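Side-chain contacts in cellulose 1,4-beta-cellobiosidase (Thermobifida fusca, PDB 4JJJ), which probably releases cellobiose from cellulose chains through its family 48 glycosyl hydrolase domain, the part of a longer protein described here: residues T390-S393 against Y399-W402; N421-A426 against T502-K507. The protein carries 1 engineered substitution. One frame throughout, in Å; residues are numbered along the deposited sequence. Where two conformers were deposited one is given.

Following the chain from the N terminus, contact 1 comes first and is local: residues 390-393, in the loop that leads into strand 394-395, meet residues 399-402, mostly on strand 398-401, closing a short hairpin at the edge of a small antiparallel sheet. The chain then runs into helix 416-432, where contact 2 opens. Contact 2 is long-range, since residues 421-426 reach helix 499-516 only after helix 435-450 and strands 465-473 and 488-496 have been passed. The two contacts lie in series, neither nested nor crossed, with centres about 28 Å apart. Contact 1 lies at the base of a hairpin outside the helical barrel; contact 2 joins two barrel helices.

Contact 1: T390-S393 against Y399-W402; sequences TGLS and YYDW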
ATOM      1  N   THR A 390      25.369 -16.069   4.205  1.00 11.57           N
ATOM      2  CA  THR A 390      25.897 -16.833   3.093  1.00 12.09           C
ATOM      3  C   THR A 390      24.890 -17.935   2.602  1.00 11.92           C
ATOM      4  O   THR A 390      24.245 -18.560   3.417  1.00 14.76           O
ATOM      5  CB  THR A 390      27.164 -17.540   3.570  1.00 13.61           C
ATOM      6  OG1 THR A 390      28.059 -16.499   3.981  1.00 15.28           O
ATOM      7  CG2 THR A 390      27.860 -18.279   2.454  1.00 15.44           C
ATOM      8  N   GLY A 391      24.767 -18.056   1.291  1.00 13.13           N
ATOM      9  CA  GLY A 391      23.843 -19.042   0.770  1.00 15.00           C
ATOM     10  C   GLY A 391      22.383 -18.575   0.623  1.00 14.95           C
ATOM     11  O   GLY A 391      21.520 -19.322   0.095  1.00 13.46           O
ATOM     12  N   LEU A 392      22.099 -17.355   1.078  1.00 12.56           N
ATOM     13  CA  LEU A 392      20.741 -16.830   0.871  1.00 11.15           C
ATOM     14  C   LEU A 392      20.432 -16.753  -0.612  1.00  9.26           C
ATOM     15  O   LEU A 392      21.236 -16.248  -1.425  1.00  9.58           O
ATOM     16  CB  LEU A 392      20.609 -15.473   1.492  1.00 11.08           C
ATOM     17  CG  LEU A 392      19.184 -14.791   1.448  1.00 10.67           C
ATOM     18  CD1 LEU A 392      18.185 -15.613   2.172  1.00 10.48           C
ATOM     19  CD2 LEU A 392      19.385 -13.377   1.978  1.00 11.62           C
ATOM     20  N   SER A 393      19.192 -17.162  -0.925  0.50  8.36           N
ATOM     21  CA  SER A 393      18.667 -17.111  -2.287  0.50  7.37           C
ATOM     22  C   SER A 393      18.727 -15.723  -2.930  0.50  7.08           C
ATOM     23  O   SER A 393      18.520 -14.693  -2.288  0.50  6.92           O
ATOM     24  CB  SER A 393      17.192 -17.599  -2.288  0.50  7.14           C
ATOM     25  OG  SER A 393      16.738 -17.841  -3.583  0.50  6.56           O
ATOM     26  N   TYR A 399      18.416 -10.058  -2.725  1.00  7.23           N
ATOM     27  CA  TYR A 399      18.382 -11.088  -1.764  1.00  7.51           C
ATOM     28  C   TYR A 399      17.015 -11.435  -1.304  1.00  7.22           C
ATOM     29  O   TYR A 399      16.279 -10.516  -0.897  1.00  8.09           O
ATOM     30  CB  TYR A 399      19.236 -10.681  -0.548  1.00  7.62           C
ATOM     31  CG  TYR A 399      20.713 -10.526  -0.967  1.00  9.74           C
ATOM     32  CD1 TYR A 399      21.478 -11.631  -1.139  1.00 10.25           C
ATOM     33  CD2 TYR A 399      21.218  -9.284  -1.247  1.00 11.90           C
ATOM     34  CE1 TYR A 399      22.799 -11.505  -1.588  1.00 12.59           C
ATOM     35  CE2 TYR A 399      22.526  -9.152  -1.688  1.00 13.88           C
ATOM     36  CZ  TYR A 399      23.282 -10.281  -1.828  1.00 13.11           C
ATOM     37  OH  TYR A 399      24.606 -10.206  -2.313  1.00 15.73           O
ATOM     38  N   TYR A 400      16.672 -12.717  -1.225  1.00  6.83           N
ATOM     39  CA  TYR A 400      15.356 -13.156  -0.737  1.00  6.21           C
ATOM     40  C   TYR A 400      15.077 -12.658   0.664  1.00  6.20           C
ATOM     41  O   TYR A 400      15.892 -12.799   1.564  1.00  6.22           O
ATOM     42  CB  TYR A 400      15.251 -14.698  -0.771  1.00  6.31           C
ATOM     43  CG  TYR A 400      14.005 -15.185  -0.085  1.00  6.02           C
ATOM     44  CD1 TYR A 400      12.763 -14.905  -0.631  1.00  6.32           C
ATOM     45  CD2 TYR A 400      14.032 -15.901   1.069  1.00  5.66           C
ATOM     46  CE1 TYR A 400      11.592 -15.267  -0.019  1.00  6.46           C
ATOM     47  CE2 TYR A 400      12.909 -16.352   1.674  1.00  5.71           C
ATOM     48  CZ  TYR A 400      11.617 -16.015   1.180  1.00  5.99           C
ATOM     49  OH  TYR A 400      10.428 -16.417   1.784  1.00  6.31           O
ATOM     50  N   ASP A 401      13.921 -12.044   0.878  1.00  5.97           N
ATOM     51  CA  ASP A 401      13.480 -11.536   2.161  1.00  5.79           C
ATOM     52  C   ASP A 401      12.060 -12.072   2.420  1.00  6.14           C
ATOM     53  O   ASP A 401      11.120 -11.769   1.726  1.00  6.42           O
ATOM     54  CB  ASP A 401      13.481 -10.011   2.289  1.00  5.90           C
ATOM     55  CG  ASP A 401      13.429  -9.522   3.723  1.00  6.12           C
ATOM     56  OD1 ASP A 401      12.900 -10.262   4.579  1.00  7.25           O
ATOM     57  OD2 ASP A 401      13.973  -8.394   3.945  1.00  7.95           O
ATOM     58  N   TRP A 402      11.990 -12.979   3.395  1.00  6.51           N
ATOM     59  CA  TRP A 402      10.714 -13.599   3.749  1.00  6.72           C
ATOM     60  C   TRP A 402       9.681 -12.608   4.409  1.00  6.01           C
ATOM     61  O   TRP A 402       8.523 -12.891   4.491  1.00  5.71           O
ATOM     62  CB  TRP A 402      10.877 -14.712   4.730  1.00  7.31           C
ATOM     63  CG  TRP A 402      11.394 -14.423   6.103  1.00  7.65           C
ATOM     64  CD1 TRP A 402      12.665 -14.193   6.479  1.00  8.08           C
ATOM     65  CD2 TRP A 402      10.568 -14.250   7.281  1.00  7.31           C
ATOM     66  NE1 TRP A 402      12.711 -13.939   7.828  1.00  8.58           N
ATOM     67  CE2 TRP A 402      11.436 -14.033   8.349  1.00  7.85           C
ATOM     68  CE3 TRP A 402       9.214 -14.371   7.521  1.00  6.88           C
ATOM     69  CZ2 TRP A 402      10.980 -13.760   9.644  1.00  8.78           C
ATOM     70  CZ3 TRP A 402       8.743 -14.175   8.780  1.00  7.66           C
ATOM     71  CH2 TRP A 402       9.642 -13.843   9.845  1.00  8.02           C
TER
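L392 reaches over to the strand with its two methyl groups, which meet the backbone and the CB atoms of Y399 and Y400 more than their rings. CD2 lies 3.7 Å from Y399 CB and 3.6 Å from Y400 O, while CD1 sits near the plane of the Y400 ring, at its edge, with CB of Y400 4.3 Å away. CG of L392 stands anti to its own N (chi1 -176°), which carries the isobutyl group out from the loop and sets its fork beside the carbonyl of Y400. The ring of Y399 swings off, so that CB is the atom of this side chain nearest to L392 CD2, and the two side chains run at a slant to each other. One main-chain bond closes the pair, from Y400 N to S393 O (2.9 Å), nearly straight at 172°. Beside it, CB of S393 and CB of Y400 touch at 3.8 Å. This is the base of a beta hairpin in which strand 394-395, the outermost strand of a four-stranded antiparallel sheet, turns back into strand 398-401; on its other side Y399 and D401 make backbone hydrogen bonds to T378 and G376 of strand 376-378. Replacing L392 by an alanine would probably leave a gap beside CB of Y399 and the carbonyl of Y400. S393 OG hydrogen-bonds to P475 O, and Q474 donates from NE2 to G391 O and accepts at OE1 from S393 N, so the loop at 474-475 also holds the segment that leads into strand 394-395. The Y400 ring has the backbone N of W402 over one face, 3.8 Å above its plane and offset toward the rim.

Contact 2: N421-A426 against T502-K507; sequences NMERVA and TAALAK
E423 lays its carboxylate across the bent side chain of K507, the two chains crossing at a slant. CG of E423 is anti to its own N (chi1 -166°) and the chain stays extended beyond it, bringing the acid group straight over to the neighbouring helix. K507 instead folds at chi3 (-75°), and this bend returns its ammonium group to the carboxylate after CB has already passed 3.5 Å from E423 CD. NZ donates to both oxygens: OE2 at 2.8 Å, through the syn lone pair, and OE1 at 3.1 Å in a weak bond. OE1 also rests against A504, 3.4 Å from its CA and 3.7 Å from its CB, where the small methyl leaves room for the acid to lie close to the helix. The salt bridge thus joins helix 416-432 to helix 499-516 within the (alpha/alpha)6 barrel of family 48, and the nearest pair of CA atoms across the two segments is that of E423 and K507, 6.3 Å apart. Helix 620-637 adds a second salt bridge to the ammonium group, from E625 OE1, and a hydrogen bond to T628 OG1. The charged atoms are buried, and with two carboxylates beside it K507 is likely to remain protonated. R424, next along helix 416-432, makes a weak hydrogen bond through NH2 to OD1 of N224, the engineered residue at the predicted nucleophile position.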
ATOM      1  N   ASN A 421      -2.370  -9.693  -4.856  1.00  4.67           N
ATOM      2  CA  ASN A 421      -1.508  -9.991  -6.006  1.00  5.29           C
ATOM      3  C   ASN A 421      -2.169 -10.943  -6.983  1.00  5.05           C
ATOM      4  O   ASN A 421      -2.282 -10.658  -8.203  1.00  5.02           O
ATOM      5  CB  ASN A 421      -0.188 -10.531  -5.530  1.00  5.96           C
ATOM      6  CG  ASN A 421       0.548 -11.239  -6.623  1.00  7.57           C
ATOM      7  OD1 ASN A 421       0.696 -10.706  -7.664  1.00  8.64           O
ATOM      8  ND2 ASN A 421       1.225 -12.339  -6.260  1.00  9.72           N
ATOM      9  N   MET A 422      -2.705 -12.017  -6.467  0.70  5.25           N
ATOM     10  CA  MET A 422      -3.212 -13.083  -7.299  0.70  5.42           C
ATOM     11  C   MET A 422      -4.367 -12.638  -8.135  0.70  5.40           C
ATOM     12  O   MET A 422      -4.489 -13.074  -9.262  0.70  4.70           O
ATOM     13  CB  MET A 422      -3.548 -14.398  -6.583  0.70  5.81           C
ATOM     14  CG  MET A 422      -3.445 -15.641  -7.462  0.70  6.37           C
ATOM     15  SD  MET A 422      -1.886 -15.908  -8.330  0.70  6.13           S
ATOM     16  CE  MET A 422      -0.693 -15.910  -6.992  0.70  6.75           C
ATOM     17  N   GLU A 423      -5.226 -11.792  -7.566  1.00  5.11           N
ATOM     18  CA  GLU A 423      -6.384 -11.254  -8.385  1.00  5.24           C
ATOM     19  C   GLU A 423      -5.885 -10.529  -9.657  1.00  5.14           C
ATOM     20  O   GLU A 423      -6.480 -10.692 -10.717  1.00  5.93           O
ATOM     21  CB  GLU A 423      -7.234 -10.291  -7.596  1.00  6.36           C
ATOM     22  CG  GLU A 423      -8.574 -10.015  -8.271  1.00  6.68           C
ATOM     23  CD  GLU A 423      -9.397  -8.995  -7.556  1.00  7.65           C
ATOM     24  OE1 GLU A 423      -9.560  -9.153  -6.326  1.00  8.97           O
ATOM     25  OE2 GLU A 423      -9.869  -8.113  -8.257  1.00  9.19           O
ATOM     26  N   ARG A 424      -4.752  -9.851  -9.531  1.00  5.02           N
ATOM     27  CA  ARG A 424      -4.251  -9.115 -10.658  1.00  5.11           C
ATOM     28  C   ARG A 424      -3.664 -10.126 -11.700  1.00  5.08           C
ATOM     29  O   ARG A 424      -3.829  -9.936 -12.901  1.00  4.90           O
ATOM     30  CB  ARG A 424      -3.163  -8.156 -10.228  1.00  4.65           C
ATOM     31  CG  ARG A 424      -3.616  -7.084  -9.206  1.00  4.50           C
ATOM     32  CD  ARG A 424      -2.441  -6.666  -8.362  1.00  4.85           C
ATOM     33  NE  ARG A 424      -2.883  -5.774  -7.316  1.00  5.11           N
ATOM     34  CZ  ARG A 424      -2.259  -5.543  -6.156  1.00  4.96           C
ATOM     35  NH1 ARG A 424      -1.129  -6.108  -5.936  1.00  4.77           N
ATOM     36  NH2 ARG A 424      -2.873  -4.796  -5.207  1.00  5.74           N
ATOM     37  N   VAL A 425      -3.005 -11.176 -11.177  1.00  5.58           N
ATOM     38  CA  VAL A 425      -2.507 -12.272 -12.039  1.00  5.07           C
ATOM     39  C   VAL A 425      -3.682 -12.942 -12.749  1.00  4.78           C
ATOM     40  O   VAL A 425      -3.584 -13.239 -13.949  1.00  4.98           O
ATOM     41  CB  VAL A 425      -1.675 -13.278 -11.196  1.00  4.97           C
ATOM     42  CG1 VAL A 425      -1.172 -14.428 -12.072  1.00  5.50           C
ATOM     43  CG2 VAL A 425      -0.512 -12.520 -10.539  1.00  5.34           C
ATOM     44  N   ALA A 426      -4.780 -13.226 -12.019  1.00  4.72           N
ATOM     45  CA  ALA A 426      -5.946 -13.801 -12.620  1.00  4.92           C
ATOM     46  C   ALA A 426      -6.566 -12.892 -13.628  1.00  5.49           C
ATOM     47  O   ALA A 426      -7.123 -13.383 -14.659  1.00  4.96           O
ATOM     48  CB  ALA A 426      -6.933 -14.231 -11.529  1.00  5.51           C
ATOM     49  N   THR A 502     -11.997 -11.976   1.621  1.00  5.30           N
ATOM     50  CA  THR A 502     -12.997 -12.855   1.030  1.00  5.60           C
ATOM     51  C   THR A 502     -13.329 -12.412  -0.387  1.00  5.15           C
ATOM     52  O   THR A 502     -13.359 -13.208  -1.300  1.00  5.38           O
ATOM     53  CB  THR A 502     -14.232 -13.014   1.930  1.00  5.55           C
ATOM     54  OG1 THR A 502     -13.804 -13.583   3.189  1.00  6.38           O
ATOM     55  CG2 THR A 502     -15.292 -13.909   1.281  1.00  6.17           C
ATOM     56  N   ALA A 503     -13.639 -11.147  -0.557  1.00  5.52           N
ATOM     57  CA  ALA A 503     -14.035 -10.637  -1.877  1.00  5.27           C
ATOM     58  C   ALA A 503     -12.903 -10.756  -2.890  1.00  5.54           C
ATOM     59  O   ALA A 503     -13.146 -11.132  -4.025  1.00  5.56           O
ATOM     60  CB  ALA A 503     -14.536  -9.243  -1.690  1.00  5.88           C
ATOM     61  N   ALA A 504     -11.658 -10.475  -2.466  1.00  5.49           N
ATOM     62  CA  ALA A 504     -10.543 -10.593  -3.368  1.00  5.83           C
ATOM     63  C   ALA A 504     -10.313 -12.059  -3.721  1.00  5.89           C
ATOM     64  O   ALA A 504      -9.939 -12.387  -4.865  1.00  5.38           O
ATOM     65  CB  ALA A 504      -9.295  -9.974  -2.715  1.00  6.53           C
ATOM     66  N   LEU A 505     -10.496 -12.978  -2.785  1.00  5.28           N
ATOM     67  CA  LEU A 505     -10.353 -14.397  -3.059  1.00  5.22           C
ATOM     68  C   LEU A 505     -11.439 -14.832  -4.072  1.00  5.53           C
ATOM     69  O   LEU A 505     -11.139 -15.503  -5.054  1.00  6.48           O
ATOM     70  CB  LEU A 505     -10.434 -15.188  -1.757  1.00  5.80           C
ATOM     71  CG  LEU A 505     -10.378 -16.710  -1.915  1.00  5.97           C
ATOM     72  CD1 LEU A 505      -9.118 -17.117  -2.659  1.00  6.35           C
ATOM     73  CD2 LEU A 505     -10.515 -17.339  -0.536  1.00  6.85           C
ATOM     74  N   ALA A 506     -12.665 -14.411  -3.860  1.00  5.21           N
ATOM     75  CA  ALA A 506     -13.755 -14.734  -4.751  1.00  5.55           C
ATOM     76  C   ALA A 506     -13.412 -14.231  -6.163  1.00  5.41           C
ATOM     77  O   ALA A 506     -13.624 -14.979  -7.160  1.00  5.87           O
ATOM     78  CB  ALA A 506     -15.022 -14.129  -4.322  1.00  5.78           C
ATOM     79  N   LYS A 507     -12.900 -12.989  -6.303  1.00  5.03           N
ATOM     80  CA  LYS A 507     -12.561 -12.488  -7.630  1.00  5.35           C
ATOM     81  C   LYS A 507     -11.458 -13.291  -8.280  1.00  5.74           C
ATOM     82  O   LYS A 507     -11.492 -13.585  -9.491  1.00  5.70           O
ATOM     83  CB  LYS A 507     -12.258 -11.037  -7.566  1.00  5.05           C
ATOM     84  CG  LYS A 507     -13.484 -10.135  -7.402  1.00  5.39           C
ATOM     85  CD  LYS A 507     -13.144  -8.694  -7.449  1.00  6.00           C
ATOM     86  CE  LYS A 507     -12.470  -8.185  -6.167  1.00  6.43           C
ATOM     87  NZ  LYS A 507     -11.661  -6.923  -6.417  1.00  7.93           N
TER